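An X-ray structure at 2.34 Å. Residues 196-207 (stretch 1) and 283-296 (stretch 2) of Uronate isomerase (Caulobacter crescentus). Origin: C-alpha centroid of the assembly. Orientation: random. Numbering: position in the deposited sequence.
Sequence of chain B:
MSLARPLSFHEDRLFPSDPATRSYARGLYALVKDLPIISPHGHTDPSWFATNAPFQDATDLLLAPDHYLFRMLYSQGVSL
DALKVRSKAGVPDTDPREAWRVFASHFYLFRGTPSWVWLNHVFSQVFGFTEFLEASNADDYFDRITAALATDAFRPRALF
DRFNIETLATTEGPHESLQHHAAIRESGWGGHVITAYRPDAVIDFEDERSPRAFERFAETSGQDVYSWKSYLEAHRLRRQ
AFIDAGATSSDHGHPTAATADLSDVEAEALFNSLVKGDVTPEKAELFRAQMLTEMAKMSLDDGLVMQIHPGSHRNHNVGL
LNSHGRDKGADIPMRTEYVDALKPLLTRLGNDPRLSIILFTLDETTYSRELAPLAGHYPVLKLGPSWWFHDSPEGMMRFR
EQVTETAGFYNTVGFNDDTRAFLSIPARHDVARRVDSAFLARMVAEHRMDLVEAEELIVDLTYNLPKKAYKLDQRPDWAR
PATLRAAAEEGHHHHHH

Stretch 1 (196-207) AYRPDAVIDFED
Stretch 2, residues 283-296: KAELFRAQMLTEMA

Contact between an irregular segment, residues 196-207, and a helix, residues 283-296, which begins before and continues past the stretch, in uronate isomerase; 498 Å² is buried, both sides summed. The segment runs antiparallel to the helix in register: Pro199 CA lies 9.4 Å from Met295 CA, Ile203 CA 6.0 Å from Arg288 CA, and Phe205 CA 6.0 Å from Ala284 CA, so the chains close between Pro199 and Ile203 and keep that spacing at Phe205. Residues 199-204 are braced by the backbone hydrogen bonds Val202 N to Pro199 O (3.0 Å) and Asp204 N to Asp200 O (3.0 Å).

Ile203 (phi/psi -119/-40, chi1 m, chi2 t) has the largest covered area, 95 Å². Its CB points sideways, yet CG2 packs 3.7 Å from Met291 CB and 4.0 Å from Arg288 CG. Its carbonyl O lies near the plane of the Phe287 ring, at the edge, 3.3 Å from Phe287 CD2. The same O accepts a hydrogen bond from a water at 2.8 Å; that water also donates to Ala284 O (2.9 Å) and accepts from Phe205 N (3.0 Å), tying the segment's backbone to the helix.

The CA-to-CB bond of Arg288 (73 Å²; chi1 m, chi2 t, chi3 m, chi4 -102°) points sideways to the segment, but the end of the side chain comes nearer. NH2 forms two salt bridges, to Asp204 OD2 at 2.7 Å (N-H...O 135°) and to Glu206 OE1 at 3.0 Å (a nearly straight 174°); both oxygens lie at the guanidinium edge, near its plane. Asp204 (chi1 t) also takes Glu206 N on OD2 at 3.0 Å, which links the two acidic residues, while Glu206 (chi1 m, chi2 t, chi3 -63°) sets OE1 3.6 Å from Ala284 CB. Within the helix, Arg288 NH1 bridges to Glu285 OE1 at 2.9 Å, so NH1 and NH2 serve different stretches.

Phe287 (57 Å²; chi1 t, chi2 71°) points toward the segment, and the edge of Phe205 (chi1 m, chi2 94°) is turned toward its face in an offset edge-to-face pair: centroids 5.5 Å apart, planes at 63°. Phe205 CE1 is 3.7 Å from Phe287 CE2.

At the wider end, Met295 (chi1 m, chi2 m, chi3 104°) points toward the segment and places SD 4.0 Å from both Pro199 CG and Tyr197 CE2. The sulfur meets the Tyr197 ring (chi1 t, chi2 80°) at its edge, SD lying 5.3 Å from the ring centroid and 78° off the normal.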

# COMPACT_ATOMS: atom_id res chain seq x y z
N ALA B 196 8.87 -13.21 28.58
CA ALA B 196 8.59 -13.84 27.29
C ALA B 196 9.86 -14.50 26.78
O ALA B 196 10.96 -13.97 26.97
CB ALA B 196 8.08 -12.80 26.30
N TYR B 197 9.71 -15.65 26.13
CA TYR B 197 10.84 -16.45 25.65
C TYR B 197 11.31 -16.02 24.27
O TYR B 197 10.62 -16.23 23.27
CB TYR B 197 10.42 -17.93 25.62
CG TYR B 197 11.55 -18.91 25.38
CD1 TYR B 197 12.40 -19.29 26.41
CD2 TYR B 197 11.73 -19.50 24.13
CE1 TYR B 197 13.41 -20.21 26.21
CE2 TYR B 197 12.75 -20.43 23.91
CZ TYR B 197 13.58 -20.78 24.97
OH TYR B 197 14.59 -21.68 24.79
N ARG B 198 12.50 -15.42 24.19
CA ARG B 198 13.04 -14.94 22.92
C ARG B 198 14.38 -15.60 22.58
O ARG B 198 15.44 -15.06 22.90
CB ARG B 198 13.21 -13.42 22.96
CG ARG B 198 13.34 -12.78 21.58
CD ARG B 198 14.08 -11.47 21.65
NE ARG B 198 14.17 -10.84 20.34
CZ ARG B 198 13.36 -9.87 19.90
NH1 ARG B 198 12.38 -9.41 20.68
NH2 ARG B 198 13.53 -9.37 18.69
N PRO B 199 14.34 -16.76 21.90
CA PRO B 199 15.53 -17.57 21.65
C PRO B 199 16.46 -17.11 20.52
O PRO B 199 17.40 -17.83 20.18
CB PRO B 199 14.95 -18.95 21.35
CG PRO B 199 13.63 -18.68 20.75
CD PRO B 199 13.13 -17.39 21.32
N ASP B 200 16.20 -15.92 19.97
CA ASP B 200 16.90 -15.38 18.79
C ASP B 200 18.42 -15.51 18.76
O ASP B 200 18.99 -15.80 17.70
CB ASP B 200 16.53 -13.90 18.60
CG ASP B 200 15.09 -13.70 18.18
OD1 ASP B 200 14.34 -14.69 18.04
OD2 ASP B 200 14.71 -12.53 17.98
N ALA B 201 19.07 -15.29 19.90
CA ALA B 201 20.53 -15.31 19.97
C ALA B 201 21.15 -16.71 19.88
O ALA B 201 22.31 -16.84 19.47
CB ALA B 201 21.00 -14.59 21.22
N VAL B 202 20.39 -17.75 20.23
CA VAL B 202 20.88 -19.13 20.15
C VAL B 202 20.28 -19.86 18.94
O VAL B 202 20.40 -21.09 18.82
CB VAL B 202 20.66 -19.94 21.47
CG1 VAL B 202 21.42 -19.31 22.61
CG2 VAL B 202 19.19 -20.06 21.82
N ILE B 203 19.64 -19.10 18.06
CA ILE B 203 19.02 -19.65 16.85
C ILE B 203 19.66 -19.04 15.60
O ILE B 203 19.91 -19.74 14.62
CB ILE B 203 17.48 -19.46 16.86
CG1 ILE B 203 16.86 -20.31 17.99
CG2 ILE B 203 16.87 -19.79 15.49
CD1 ILE B 203 15.35 -20.46 17.95
N ASP B 204 19.94 -17.73 15.64
CA ASP B 204 20.61 -17.06 14.54
C ASP B 204 22.12 -17.23 14.65
O ASP B 204 22.75 -16.65 15.54
CB ASP B 204 20.24 -15.58 14.49
CG ASP B 204 20.58 -14.92 13.15
OD1 ASP B 204 20.27 -13.72 12.99
OD2 ASP B 204 21.14 -15.59 12.26
N PHE B 205 22.69 -18.03 13.75
CA PHE B 205 24.15 -18.21 13.68
C PHE B 205 24.87 -17.02 13.02
O PHE B 205 26.09 -16.88 13.15
CB PHE B 205 24.49 -19.51 12.95
CG PHE B 205 24.42 -20.75 13.82
CD1 PHE B 205 23.26 -21.51 13.86
CD2 PHE B 205 25.51 -21.15 14.57
CE1 PHE B 205 23.18 -22.66 14.65
CE2 PHE B 205 25.45 -22.30 15.37
CZ PHE B 205 24.28 -23.06 15.40
N GLU B 206 24.12 -16.16 12.33
CA GLU B 206 24.66 -14.93 11.75
C GLU B 206 24.69 -13.77 12.75
O GLU B 206 25.22 -12.70 12.45
CB GLU B 206 23.88 -14.52 10.50
CG GLU B 206 24.22 -15.33 9.25
CD GLU B 206 23.34 -14.97 8.07
OE1 GLU B 206 22.10 -15.18 8.16
OE2 GLU B 206 23.88 -14.50 7.05
N ASP B 207 24.11 -13.99 13.93
CA ASP B 207 24.17 -13.03 15.03
C ASP B 207 25.59 -13.06 15.57
O ASP B 207 26.15 -14.13 15.80
CB ASP B 207 23.18 -13.43 16.12
CG ASP B 207 22.68 -12.25 16.94
OD1 ASP B 207 23.49 -11.37 17.29
OD2 ASP B 207 21.46 -12.21 17.23
N LYS B 283 22.16 -21.58 4.82
CA LYS B 283 22.04 -22.56 5.90
C LYS B 283 21.51 -21.93 7.19
O LYS B 283 20.74 -22.57 7.92
CB LYS B 283 23.39 -23.23 6.18
CG LYS B 283 23.73 -24.40 5.26
CD LYS B 283 25.11 -24.96 5.60
CE LYS B 283 25.44 -26.18 4.76
NZ LYS B 283 26.82 -26.66 5.04
N ALA B 284 21.93 -20.70 7.46
CA ALA B 284 21.48 -19.94 8.63
C ALA B 284 19.98 -19.59 8.55
O ALA B 284 19.28 -19.67 9.55
CB ALA B 284 22.33 -18.68 8.80
N GLU B 285 19.53 -19.22 7.35
CA GLU B 285 18.11 -19.02 7.04
C GLU B 285 17.29 -20.27 7.26
O GLU B 285 16.20 -20.21 7.82
CB GLU B 285 17.93 -18.61 5.58
CG GLU B 285 17.38 -17.21 5.36
CD GLU B 285 15.98 -17.03 5.90
OE1 GLU B 285 15.84 -16.40 6.98
OE2 GLU B 285 15.01 -17.51 5.27
N LEU B 286 17.82 -21.41 6.80
CA LEU B 286 17.13 -22.69 6.88
C LEU B 286 16.97 -23.13 8.34
O LEU B 286 15.94 -23.67 8.70
CB LEU B 286 17.90 -23.77 6.11
CG LEU B 286 17.15 -24.81 5.26
CD1 LEU B 286 18.04 -26.00 4.96
CD2 LEU B 286 15.83 -25.30 5.85
N PHE B 287 18.00 -22.89 9.15
CA PHE B 287 17.94 -23.27 10.56
C PHE B 287 16.96 -22.40 11.33
O PHE B 287 16.18 -22.93 12.12
CB PHE B 287 19.33 -23.23 11.21
CG PHE B 287 19.36 -23.77 12.62
CD1 PHE B 287 19.21 -25.13 12.86
CD2 PHE B 287 19.56 -22.91 13.70
CE1 PHE B 287 19.24 -25.63 14.16
CE2 PHE B 287 19.59 -23.39 15.00
CZ PHE B 287 19.44 -24.76 15.24
N ARG B 288 16.98 -21.09 11.09
CA ARG B 288 15.99 -20.17 11.66
C ARG B 288 14.56 -20.53 11.26
O ARG B 288 13.64 -20.47 12.08
CB ARG B 288 16.31 -18.73 11.25
CG ARG B 288 17.50 -18.13 11.96
CD ARG B 288 17.62 -16.64 11.68
NE ARG B 288 17.53 -16.33 10.26
CZ ARG B 288 18.56 -16.05 9.47
NH1 ARG B 288 18.35 -15.76 8.19
NH2 ARG B 288 19.79 -16.04 9.95
N ALA B 289 14.38 -20.92 10.00
CA ALA B 289 13.14 -21.48 9.49
C ALA B 289 12.74 -22.79 10.18
O ALA B 289 11.59 -22.95 10.58
CB ALA B 289 13.23 -21.69 7.98
N GLN B 290 13.68 -23.72 10.31
CA GLN B 290 13.40 -25.01 10.95
C GLN B 290 13.07 -24.85 12.43
O GLN B 290 12.20 -25.53 12.95
CB GLN B 290 14.57 -25.99 10.77
CG GLN B 290 14.40 -27.34 11.49
CD GLN B 290 13.12 -28.06 11.09
OE1 GLN B 290 12.72 -28.05 9.92
NE2 GLN B 290 12.47 -28.70 12.06
N MET B 291 13.77 -23.92 13.09
CA MET B 291 13.53 -23.63 14.50
C MET B 291 12.18 -22.97 14.79
O MET B 291 11.65 -23.14 15.88
CB MET B 291 14.66 -22.79 15.08
CG MET B 291 15.96 -23.57 15.30
SD MET B 291 15.78 -25.16 16.15
CE MET B 291 15.29 -24.59 17.77
N LEU B 292 11.62 -22.24 13.82
CA LEU B 292 10.26 -21.71 13.96
C LEU B 292 9.26 -22.85 14.12
O LEU B 292 8.40 -22.80 14.99
CB LEU B 292 9.87 -20.82 12.77
CG LEU B 292 10.21 -19.32 12.88
CD1 LEU B 292 9.48 -18.53 11.80
CD2 LEU B 292 9.88 -18.76 14.26
N THR B 293 9.41 -23.88 13.29
CA THR B 293 8.60 -25.10 13.36
C THR B 293 8.88 -25.88 14.65
O THR B 293 7.97 -26.45 15.24
CB THR B 293 8.85 -25.98 12.13
OG1 THR B 293 8.47 -25.26 10.96
CG2 THR B 293 8.04 -27.28 12.19
N GLU B 294 10.14 -25.89 15.07
CA GLU B 294 10.54 -26.65 16.24
C GLU B 294 9.96 -26.04 17.51
O GLU B 294 9.53 -26.78 18.40
CB GLU B 294 12.06 -26.75 16.30
CG GLU B 294 12.57 -28.09 16.83
CD GLU B 294 12.25 -29.28 15.91
OE1 GLU B 294 11.86 -30.34 16.43
OE2 GLU B 294 12.41 -29.15 14.68
N MET B 295 9.90 -24.71 17.57
CA MET B 295 9.31 -23.99 18.71
C MET B 295 7.80 -24.19 18.78
O MET B 295 7.22 -24.16 19.86
CB MET B 295 9.61 -22.48 18.65
CG MET B 295 11.07 -22.07 18.82
SD MET B 295 11.75 -22.21 20.47
CE MET B 295 12.73 -23.69 20.33
N ALA B 296 7.18 -24.37 17.62
CA ALA B 296 5.74 -24.61 17.51
C ALA B 296 5.39 -26.02 17.95
O ALA B 296 4.32 -26.24 18.52
CB ALA B 296 5.29 -24.37 16.10
O HOH W 1 20.86 -19.62 12.01